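Local coordinates for protein RE68036p (Drosophila melanogaster, PDB 1SQH) that is uncharacterised but may act as a GNAT-like acyltransferase, possibly a glycine N-acyltransferase, at residues S63-Y69 with Y82-D88; F34-L38 with V93-S97; T70-N75 with E105-C109. One frame throughout, in Å; residues are numbered along the deposited sequence.

Contact 1: residues S63-Y69 with Y82-D88; sequences SLRKQFY and YVSLHRD
Strand 82-87 runs antiparallel to Gln67-Tyr69; their axes come within 4.5 Å at 157°. Ser63 sits in a 3-10 turn, and extended Arg65 and Lys66 lead to Gln67. Tyr82 opens strand 82-87, just before the first bridged pair. Tyr82 CA lies 3.2 Å from Tyr69 O, and Tyr82 CD1 packs on Phe68 CD1 at 3.8 Å. The Tyr82 hydroxyl bonds to Ser94 and His35. Val83 forms a hydrogen-bonded pair with Tyr69: Tyr69 N to Val83 O is 2.7 Å and Val83 N to Tyr69 O is 3.0 Å. Ser84 faces Phe68 in a non-hydrogen-bonded pair, CA to CA 4.2 Å. These are neighbouring strands of the large mixed sheet, consistent with the GNAT-like fold of its acetyltransferase clan. Leu85 pairs with Gln67, with Gln67 N to Leu85 O 3.0 Å and Leu85 N to Gln67 O 2.9 Å. Tyr69 CE1 (chi1 m) lies 3.5 Å from Leu85 CD1. Past the ladder, with chi1 t, His86 NE2 donates to Ser63 O at 2.7 Å. Arg87 N reaches water 1 at 2.7 Å; the same water lies 2.6 Å from Arg65 O. Asp88 CG, whose carboxylate bonds to Ser198, is 3.9 Å from Ser63 CB.

Contact 2: residues F34-L38 with V93-S97; sequences FHYLL and VSFFS
Here a helix packs across a sheet, consistent with a GNAT-like alpha/beta fold. Helix 34-38 is the first part of helix 34-51. It crosses strand 93-96 with axes 10.3 Å apart and N-to-C directions at 130°. No hydrogen bond joins the two segments; the contact is made mainly by side chains. The nearest CA atoms are those of His35 and Phe96, 7.9 Å apart. His35 loses the most surface. Its CA-to-CB bond points toward the strand, and chi1 m with chi2 near -76° lays the imidazole beside the strand. His35 CE1 comes to 3.7 Å from Phe95 O and 4.0 Å from Ser94 OG. The ring's ND1 bonds to the hydroxyl of Tyr82 on the adjoining strand. Ser94 is in extended backbone with chi1 t, and its OG lies 3.5 Å from Leu38 CD2, one helical turn after His35. The same OG bonds to Asn126 and to Tyr82, so this buried hydroxyl has partners. Phe96, also chi1 t, meets His35 obliquely: ring centroids are 4.8 Å apart and planes at 37°. His35 NE2 is 3.5 Å from Phe96 CD1. Phe96 CB sits over the imidazole face in a CH-pi contact, 3.8 Å from the His35 ring centroid.

Contact 3: residues T70-N75 with E105-C109; sequences THRRGN and ELWEC
A type I beta turn from His71 to Gly74 begins at the last residue of strand 67-71 and meets helix 104-112 through a His-carboxylate hydrogen bond. The nearest CA atoms are those of His71 and Cys109, 6.0 Å apart. The His71 CA-to-CB bond points toward the helix, with chi1 t. His71 NE2 donates to Glu108 OE2 at 2.7 Å, almost in line at 174°. The other ring nitrogen, His71 ND1, accepts from Arg73 N at 2.9 Å, so the imidazole ties the turn to the helix. The turn closes with Gly74 N to His71 O at 2.9 Å. Arg73 NH2 makes a long salt bridge to Glu108 OE2 at 3.5 Å. His71 CB touches Cys109 SG at 3.5 Å, and Glu105 O lies at the ring edge, 3.8 Å from His71 CD2. Glu105 extends with chi1 and chi2 both t and meets Asn75, just past the turn, through water. Water 2 accepts from Asn75 N at 2.7 Å and donates to Glu105 OE1 at 2.5 Å. Water 3 donates to Asn75 O at 2.8 Å and to Glu105 OE2 at 2.6 Å. Glu105 OE2 also bonds to Thr81. Asn75 is the N-cap of helix 76-79, its OD1 bonded to Arg77, and Trp79 touches Glu105. Strand 10-12 touches both segments: Arg11 pairs with Thr70, and Leu10 touches Cys109. Helix 129-141 packs on Leu106 and Trp107.

Overall arrangement
All three contacts use one mixed sheet. Contacts 1 and 2 have centres about 11 Å apart and are joined by Tyr82: Tyr82 OH lies 2.8 Å from His35 ND1 and 2.8 Å from Ser94 OG. Lys66 CE also packs on Leu38 CD1 at 3.4 Å. Contact 3 continues strand 67-71 beyond contact 1; their centres are about 17 Å apart. Contacts 2 and 3 are about 15 Å apart between centres and meet where Phe95 CD1 touches Leu106 CD2 at 3.9 Å. Along the chain, contact 1 nests inside the loop closed by contact 2, while contact 3 crosses both. No bound ligand or established active site marks any of them.

Contact 1: residues S63-Y69 with Y82-D88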
loop_
_atom_site.group_PDB
_atom_site.type_symbol
_atom_site.label_atom_id
_atom_site.label_comp_id
_atom_site.label_asym_id
_atom_site.label_seq_id
_atom_site.Cartn_x
_atom_site.Cartn_y
_atom_site.Cartn_z
ATOM N N SER A 63 9.427 -7.418 3.880
ATOM C CA SER A 63 8.139 -6.916 3.410
ATOM C C SER A 63 8.051 -5.398 3.608
ATOM O O SER A 63 7.208 -4.733 3.008
ATOM C CB SER A 63 6.996 -7.610 4.159
ATOM O OG SER A 63 6.987 -7.234 5.527
ATOM N N LEU A 64 8.941 -4.865 4.442
ATOM C CA LEU A 64 9.001 -3.432 4.722
ATOM C C LEU A 64 10.083 -2.726 3.882
ATOM O O LEU A 64 10.450 -1.578 4.154
ATOM C CB LEU A 64 9.273 -3.208 6.213
ATOM C CG LEU A 64 8.056 -3.041 7.132
ATOM C CD1 LEU A 64 7.009 -4.089 6.822
ATOM C CD2 LEU A 64 8.492 -3.125 8.591
ATOM N N ARG A 65 10.587 -3.414 2.861
ATOM C CA ARG A 65 11.623 -2.860 1.996
ATOM C C ARG A 65 11.177 -2.802 0.541
ATOM O O ARG A 65 10.253 -3.500 0.132
ATOM C CB ARG A 65 12.903 -3.709 2.074
ATOM C CG ARG A 65 13.318 -4.171 3.476
ATOM C CD ARG A 65 13.206 -3.049 4.487
ATOM N NE ARG A 65 14.481 -2.463 4.893
ATOM C CZ ARG A 65 15.250 -2.938 5.865
ATOM N NH1 ARG A 65 14.889 -4.025 6.540
ATOM N NH2 ARG A 65 16.368 -2.307 6.185
ATOM N N LYS A 66 11.844 -1.963 -0.240
ATOM C CA LYS A 66 11.557 -1.840 -1.664
ATOM C C LYS A 66 12.842 -1.437 -2.378
ATOM O O LYS A 66 13.666 -0.712 -1.823
ATOM C CB LYS A 66 10.484 -0.774 -1.933
ATOM C CG LYS A 66 9.052 -1.176 -1.605
ATOM C CD LYS A 66 8.060 -0.182 -2.231
ATOM C CE LYS A 66 6.621 -0.481 -1.848
ATOM N NZ LYS A 66 6.420 -0.367 -0.373
ATOM N N GLN A 67 13.018 -1.913 -3.602
ATOM C CA GLN A 67 14.200 -1.559 -4.376
ATOM C C GLN A 67 13.723 -0.796 -5.608
ATOM O O GLN A 67 13.031 -1.340 -6.470
ATOM C CB GLN A 67 14.965 -2.817 -4.769
ATOM C CG GLN A 67 15.521 -3.569 -3.569
ATOM C CD GLN A 67 15.554 -5.071 -3.782
ATOM O OE1 GLN A 67 14.509 -5.739 -3.760
ATOM N NE2 GLN A 67 16.750 -5.612 -3.993
ATOM N N PHE A 68 14.080 0.478 -5.664
ATOM C CA PHE A 68 13.666 1.331 -6.764
ATOM C C PHE A 68 14.662 1.281 -7.914
ATOM O O PHE A 68 15.870 1.158 -7.691
ATOM C CB PHE A 68 13.507 2.762 -6.245
ATOM C CG PHE A 68 12.396 2.916 -5.233
ATOM C CD1 PHE A 68 11.073 3.072 -5.653
ATOM C CD2 PHE A 68 12.667 2.872 -3.866
ATOM C CE1 PHE A 68 10.031 3.178 -4.730
ATOM C CE2 PHE A 68 11.634 2.977 -2.932
ATOM C CZ PHE A 68 10.311 3.131 -3.367
ATOM N N TYR A 69 14.158 1.361 -9.140
ATOM C CA TYR A 69 15.021 1.323 -10.320
ATOM C C TYR A 69 14.589 2.347 -11.360
ATOM O O TYR A 69 13.490 2.880 -11.296
ATOM C CB TYR A 69 14.971 -0.052 -11.003
ATOM C CG TYR A 69 15.316 -1.236 -10.137
ATOM C CD1 TYR A 69 14.383 -1.775 -9.254
ATOM C CD2 TYR A 69 16.566 -1.841 -10.226
ATOM C CE1 TYR A 69 14.688 -2.899 -8.479
ATOM C CE2 TYR A 69 16.885 -2.959 -9.457
ATOM C CZ TYR A 69 15.945 -3.484 -8.590
ATOM O OH TYR A 69 16.246 -4.598 -7.843
ATOM N N TYR A 82 10.183 5.274 -12.992
ATOM C CA TYR A 82 10.698 4.373 -11.982
ATOM C C TYR A 82 9.937 3.058 -11.945
ATOM O O TYR A 82 8.814 2.933 -12.441
ATOM C CB TYR A 82 10.638 5.036 -10.600
ATOM C CG TYR A 82 9.364 4.758 -9.840
ATOM C CD1 TYR A 82 9.295 3.722 -8.910
ATOM C CD2 TYR A 82 8.217 5.511 -10.072
ATOM C CE1 TYR A 82 8.115 3.442 -8.226
ATOM C CE2 TYR A 82 7.025 5.239 -9.388
ATOM C CZ TYR A 82 6.984 4.203 -8.468
ATOM O OH TYR A 82 5.810 3.947 -7.790
ATOM N N VAL A 83 10.575 2.069 -11.350
ATOM C CA VAL A 83 9.981 0.761 -11.190
ATOM C C VAL A 83 10.533 0.301 -9.864
ATOM O O VAL A 83 11.749 0.362 -9.638
ATOM C CB VAL A 83 10.418 -0.252 -12.306
ATOM C CG1 VAL A 83 9.848 -1.637 -12.003
ATOM C CG2 VAL A 83 9.937 0.220 -13.676
ATOM N N SER A 84 9.638 -0.124 -8.982
ATOM C CA SER A 84 10.044 -0.626 -7.677
ATOM C C SER A 84 9.726 -2.115 -7.605
ATOM O O SER A 84 8.777 -2.597 -8.240
ATOM C CB SER A 84 9.314 0.118 -6.559
ATOM O OG SER A 84 7.921 0.096 -6.778
ATOM N N LEU A 85 10.547 -2.838 -6.852
ATOM C CA LEU A 85 10.366 -4.265 -6.665
ATOM C C LEU A 85 10.283 -4.533 -5.170
ATOM O O LEU A 85 11.143 -4.081 -4.403
ATOM C CB LEU A 85 11.532 -5.029 -7.290
ATOM C CG LEU A 85 11.600 -5.010 -8.825
ATOM C CD1 LEU A 85 12.825 -5.809 -9.290
ATOM C CD2 LEU A 85 10.337 -5.609 -9.409
ATOM N N HIS A 86 9.228 -5.244 -4.776
ATOM C CA HIS A 86 8.950 -5.598 -3.383
ATOM C C HIS A 86 8.831 -7.113 -3.205
ATOM O O HIS A 86 8.375 -7.829 -4.103
ATOM C CB HIS A 86 7.654 -4.901 -2.931
ATOM C CG HIS A 86 7.158 -5.326 -1.579
ATOM N ND1 HIS A 86 6.367 -6.443 -1.393
ATOM C CD2 HIS A 86 7.317 -4.770 -0.353
ATOM C CE1 HIS A 86 6.060 -6.552 -0.111
ATOM N NE2 HIS A 86 6.624 -5.550 0.542
ATOM N N ARG A 87 9.234 -7.601 -2.040
ATOM C CA ARG A 87 9.172 -9.027 -1.775
ATOM C C ARG A 87 8.516 -9.389 -0.443
ATOM O O ARG A 87 8.820 -8.794 0.596
ATOM C CB ARG A 87 10.586 -9.617 -1.805
ATOM C CG ARG A 87 10.639 -11.138 -1.701
ATOM C CD ARG A 87 11.277 -11.714 -2.954
ATOM N NE ARG A 87 10.322 -12.335 -3.865
ATOM C CZ ARG A 87 10.461 -12.341 -5.190
ATOM N NH1 ARG A 87 11.507 -11.749 -5.753
ATOM N NH2 ARG A 87 9.568 -12.953 -5.956
ATOM N N ASP A 88 7.603 -10.353 -0.496
ATOM C CA ASP A 88 6.934 -10.883 0.687
ATOM C C ASP A 88 6.629 -12.352 0.364
ATOM O O ASP A 88 7.458 -13.224 0.600
ATOM C CB ASP A 88 5.644 -10.125 1.008
ATOM C CG ASP A 88 5.067 -10.534 2.354
ATOM O OD1 ASP A 88 5.652 -11.451 2.968
ATOM O OD2 ASP A 88 4.051 -9.958 2.801
HETATM O O HOH W 1 10.491 -6.117 -0.208
#

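Contact 2: residues F34-L38 with V93-S97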
loop_
_atom_site.group_PDB
_atom_site.type_symbol
_atom_site.label_atom_id
_atom_site.label_comp_id
_atom_site.label_asym_id
_atom_site.label_seq_id
_atom_site.Cartn_x
_atom_site.Cartn_y
_atom_site.Cartn_z
ATOM N N PHE A 34 -0.445 9.433 -4.964
ATOM C CA PHE A 34 -0.133 8.115 -4.430
ATOM C C PHE A 34 1.285 7.593 -4.635
ATOM O O PHE A 34 1.769 6.781 -3.838
ATOM C CB PHE A 34 -1.147 7.103 -4.950
ATOM C CG PHE A 34 -2.460 7.149 -4.225
ATOM C CD1 PHE A 34 -2.691 6.323 -3.126
ATOM C CD2 PHE A 34 -3.451 8.045 -4.610
ATOM C CE1 PHE A 34 -3.898 6.384 -2.417
ATOM C CE2 PHE A 34 -4.659 8.117 -3.914
ATOM C CZ PHE A 34 -4.884 7.288 -2.818
ATOM N N HIS A 35 1.957 8.029 -5.693
ATOM C CA HIS A 35 3.318 7.579 -5.902
ATOM C C HIS A 35 4.189 8.331 -4.924
ATOM O O HIS A 35 5.161 7.782 -4.391
ATOM C CB HIS A 35 3.744 7.802 -7.352
ATOM C CG HIS A 35 3.123 6.814 -8.287
ATOM N ND1 HIS A 35 3.559 5.509 -8.377
ATOM C CD2 HIS A 35 2.007 6.896 -9.048
ATOM C CE1 HIS A 35 2.732 4.828 -9.152
ATOM N NE2 HIS A 35 1.780 5.645 -9.569
ATOM N N TYR A 36 3.828 9.580 -4.659
ATOM C CA TYR A 36 4.576 10.345 -3.677
ATOM C C TYR A 36 4.395 9.656 -2.317
ATOM O O TYR A 36 5.355 9.492 -1.557
ATOM C CB TYR A 36 4.044 11.779 -3.583
ATOM C CG TYR A 36 4.399 12.440 -2.271
ATOM C CD1 TYR A 36 5.692 12.905 -2.030
ATOM C CD2 TYR A 36 3.454 12.550 -1.244
ATOM C CE1 TYR A 36 6.045 13.463 -0.808
ATOM C CE2 TYR A 36 3.795 13.108 -0.012
ATOM C CZ TYR A 36 5.096 13.565 0.199
ATOM O OH TYR A 36 5.439 14.142 1.404
ATOM N N LEU A 37 3.159 9.252 -2.019
ATOM C CA LEU A 37 2.859 8.607 -0.741
ATOM C C LEU A 37 3.645 7.316 -0.573
ATOM O O LEU A 37 4.178 7.038 0.507
ATOM C CB LEU A 37 1.352 8.358 -0.619
ATOM C CG LEU A 37 0.619 9.695 -0.399
ATOM C CD1 LEU A 37 -0.897 9.531 -0.419
ATOM C CD2 LEU A 37 1.084 10.267 0.941
ATOM N N LEU A 38 3.724 6.542 -1.654
ATOM C CA LEU A 38 4.459 5.292 -1.667
ATOM C C LEU A 38 5.937 5.577 -1.376
ATOM O O LEU A 38 6.545 4.923 -0.523
ATOM C CB LEU A 38 4.279 4.624 -3.035
ATOM C CG LEU A 38 5.195 3.516 -3.573
ATOM C CD1 LEU A 38 5.798 2.711 -2.454
ATOM C CD2 LEU A 38 4.364 2.628 -4.506
ATOM N N VAL A 93 5.224 -5.318 -8.031
ATOM C CA VAL A 93 5.825 -4.287 -8.861
ATOM C C VAL A 93 4.964 -3.036 -8.949
ATOM O O VAL A 93 3.742 -3.105 -9.105
ATOM C CB VAL A 93 6.072 -4.798 -10.316
ATOM C CG1 VAL A 93 6.823 -3.754 -11.118
ATOM C CG2 VAL A 93 6.854 -6.100 -10.295
ATOM N N SER A 94 5.619 -1.891 -8.825
ATOM C CA SER A 94 4.962 -0.593 -8.937
ATOM C C SER A 94 5.779 0.184 -9.956
ATOM O O SER A 94 6.991 -0.005 -10.051
ATOM C CB SER A 94 4.978 0.163 -7.604
ATOM O OG SER A 94 4.423 1.460 -7.765
ATOM N N PHE A 95 5.125 1.049 -10.719
ATOM C CA PHE A 95 5.839 1.836 -11.711
ATOM C C PHE A 95 5.022 3.018 -12.214
ATOM O O PHE A 95 3.792 3.013 -12.164
ATOM C CB PHE A 95 6.241 0.951 -12.893
ATOM C CG PHE A 95 5.078 0.289 -13.579
ATOM C CD1 PHE A 95 4.303 0.986 -14.499
ATOM C CD2 PHE A 95 4.743 -1.030 -13.284
ATOM C CE1 PHE A 95 3.209 0.372 -15.125
ATOM C CE2 PHE A 95 3.654 -1.649 -13.902
ATOM C CZ PHE A 95 2.887 -0.942 -14.822
ATOM N N PHE A 96 5.733 4.032 -12.694
ATOM C CA PHE A 96 5.110 5.223 -13.235
ATOM C C PHE A 96 6.122 6.039 -14.016
ATOM O O PHE A 96 7.324 5.822 -13.927
ATOM C CB PHE A 96 4.526 6.118 -12.131
ATOM C CG PHE A 96 3.501 7.090 -12.643
ATOM C CD1 PHE A 96 2.195 6.669 -12.883
ATOM C CD2 PHE A 96 3.860 8.397 -12.987
ATOM C CE1 PHE A 96 1.252 7.528 -13.460
ATOM C CE2 PHE A 96 2.935 9.269 -13.568
ATOM C CZ PHE A 96 1.626 8.832 -13.806
ATOM N N SER A 97 5.600 6.978 -14.785
ATOM C CA SER A 97 6.390 7.904 -15.577
ATOM C C SER A 97 5.369 8.851 -16.168
ATOM O O SER A 97 4.231 8.451 -16.425
ATOM C CB SER A 97 7.142 7.194 -16.707
ATOM O OG SER A 97 7.834 8.159 -17.490
#

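Contact 3: residues T70-N75 with E105-C109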
loop_
_atom_site.group_PDB
_atom_site.type_symbol
_atom_site.label_atom_id
_atom_site.label_comp_id
_atom_site.label_asym_id
_atom_site.label_seq_id
_atom_site.Cartn_x
_atom_site.Cartn_y
_atom_site.Cartn_z
ATOM N N THR A 70 15.464 2.628 -12.322
ATOM C CA THR A 70 15.105 3.527 -13.406
ATOM C C THR A 70 15.849 3.058 -14.634
ATOM O O THR A 70 16.712 2.192 -14.534
ATOM C CB THR A 70 15.473 4.998 -13.138
ATOM O OG1 THR A 70 14.871 5.807 -14.156
ATOM C CG2 THR A 70 16.982 5.205 -13.178
ATOM N N HIS A 71 15.503 3.617 -15.791
ATOM C CA HIS A 71 16.150 3.249 -17.046
ATOM C C HIS A 71 17.651 3.529 -16.911
ATOM O O HIS A 71 18.070 4.675 -16.722
ATOM C CB HIS A 71 15.540 4.062 -18.191
ATOM C CG HIS A 71 15.915 3.571 -19.557
ATOM N ND1 HIS A 71 17.220 3.336 -19.933
ATOM C CD2 HIS A 71 15.155 3.309 -20.648
ATOM C CE1 HIS A 71 17.249 2.951 -21.197
ATOM N NE2 HIS A 71 16.010 2.928 -21.655
ATOM N N ARG A 72 18.451 2.469 -16.996
ATOM C CA ARG A 72 19.906 2.563 -16.861
ATOM C C ARG A 72 20.558 3.610 -17.770
ATOM O O ARG A 72 21.631 4.127 -17.453
ATOM C CB ARG A 72 20.530 1.179 -17.097
ATOM C CG ARG A 72 22.057 1.121 -17.046
ATOM C CD ARG A 72 22.525 -0.290 -16.710
ATOM N NE ARG A 72 22.432 -0.537 -15.273
ATOM C CZ ARG A 72 22.337 -1.739 -14.713
ATOM N NH1 ARG A 72 22.318 -2.826 -15.466
ATOM N NH2 ARG A 72 22.259 -1.855 -13.391
ATOM N N ARG A 73 19.907 3.930 -18.884
ATOM C CA ARG A 73 20.433 4.921 -19.811
ATOM C C ARG A 73 19.486 6.109 -19.944
ATOM O O ARG A 73 19.391 6.721 -21.008
ATOM C CB ARG A 73 20.651 4.296 -21.190
ATOM C CG ARG A 73 21.507 3.043 -21.176
ATOM C CD ARG A 73 21.887 2.653 -22.594
ATOM N NE ARG A 73 20.712 2.567 -23.457
ATOM C CZ ARG A 73 19.800 1.607 -23.374
ATOM N NH1 ARG A 73 19.930 0.644 -22.470
ATOM N NH2 ARG A 73 18.748 1.621 -24.186
ATOM N N GLY A 74 18.780 6.429 -18.864
ATOM C CA GLY A 74 17.863 7.555 -18.886
ATOM C C GLY A 74 18.026 8.380 -17.626
ATOM O O GLY A 74 18.752 7.979 -16.715
ATOM N N ASN A 75 17.376 9.537 -17.566
ATOM C CA ASN A 75 17.465 10.378 -16.374
ATOM C C ASN A 75 16.140 10.271 -15.620
ATOM O O ASN A 75 15.105 10.727 -16.103
ATOM C CB ASN A 75 17.723 11.841 -16.744
ATOM C CG ASN A 75 18.224 12.649 -15.566
ATOM O OD1 ASN A 75 17.690 12.551 -14.468
ATOM N ND2 ASN A 75 19.253 13.451 -15.788
ATOM N N GLU A 105 10.010 5.503 -22.602
ATOM C CA GLU A 105 11.053 5.173 -21.640
ATOM C C GLU A 105 10.613 4.109 -20.643
ATOM O O GLU A 105 11.353 3.170 -20.360
ATOM C CB GLU A 105 11.487 6.432 -20.891
ATOM C CG GLU A 105 12.574 6.202 -19.861
ATOM C CD GLU A 105 13.151 7.500 -19.342
ATOM O OE1 GLU A 105 13.940 8.128 -20.082
ATOM O OE2 GLU A 105 12.810 7.899 -18.206
ATOM N N LEU A 106 9.403 4.260 -20.116
ATOM C CA LEU A 106 8.875 3.308 -19.149
ATOM C C LEU A 106 8.724 1.909 -19.748
ATOM O O LEU A 106 9.255 0.939 -19.209
ATOM C CB LEU A 106 7.517 3.780 -18.621
ATOM C CG LEU A 106 6.713 2.766 -17.790
ATOM C CD1 LEU A 106 7.460 2.430 -16.513
ATOM C CD2 LEU A 106 5.338 3.338 -17.471
ATOM N N TRP A 107 8.002 1.810 -20.859
ATOM C CA TRP A 107 7.778 0.522 -21.492
ATOM C C TRP A 107 9.062 -0.109 -21.988
ATOM O O TRP A 107 9.159 -1.335 -22.106
ATOM C CB TRP A 107 6.765 0.659 -22.624
ATOM C CG TRP A 107 5.397 0.917 -22.096
ATOM C CD1 TRP A 107 4.676 2.068 -22.202
ATOM C CD2 TRP A 107 4.605 0.013 -21.317
ATOM N NE1 TRP A 107 3.477 1.940 -21.532
ATOM C CE2 TRP A 107 3.411 0.687 -20.981
ATOM C CE3 TRP A 107 4.791 -1.303 -20.867
ATOM C CZ2 TRP A 107 2.400 0.083 -20.212
ATOM C CZ3 TRP A 107 3.786 -1.903 -20.099
ATOM C CH2 TRP A 107 2.610 -1.208 -19.783
ATOM N N GLU A 108 10.052 0.722 -22.280
ATOM C CA GLU A 108 11.335 0.194 -22.714
ATOM C C GLU A 108 11.847 -0.587 -21.501
ATOM O O GLU A 108 12.360 -1.704 -21.624
ATOM C CB GLU A 108 12.279 1.343 -23.057
ATOM C CG GLU A 108 13.501 0.945 -23.845
ATOM C CD GLU A 108 14.178 2.150 -24.463
ATOM O OE1 GLU A 108 13.502 2.875 -25.225
ATOM O OE2 GLU A 108 15.377 2.375 -24.189
ATOM N N CYS A 109 11.670 0.007 -20.323
ATOM C CA CYS A 109 12.083 -0.614 -19.073
ATOM C C CYS A 109 11.328 -1.908 -18.787
ATOM O O CYS A 109 11.934 -2.961 -18.578
ATOM C CB CYS A 109 11.851 0.340 -17.897
ATOM S SG CYS A 109 13.081 1.643 -17.698
HETATM O O HOH W 2 15.121 9.978 -18.951
HETATM O O HOH W 3 12.492 9.823 -16.522
#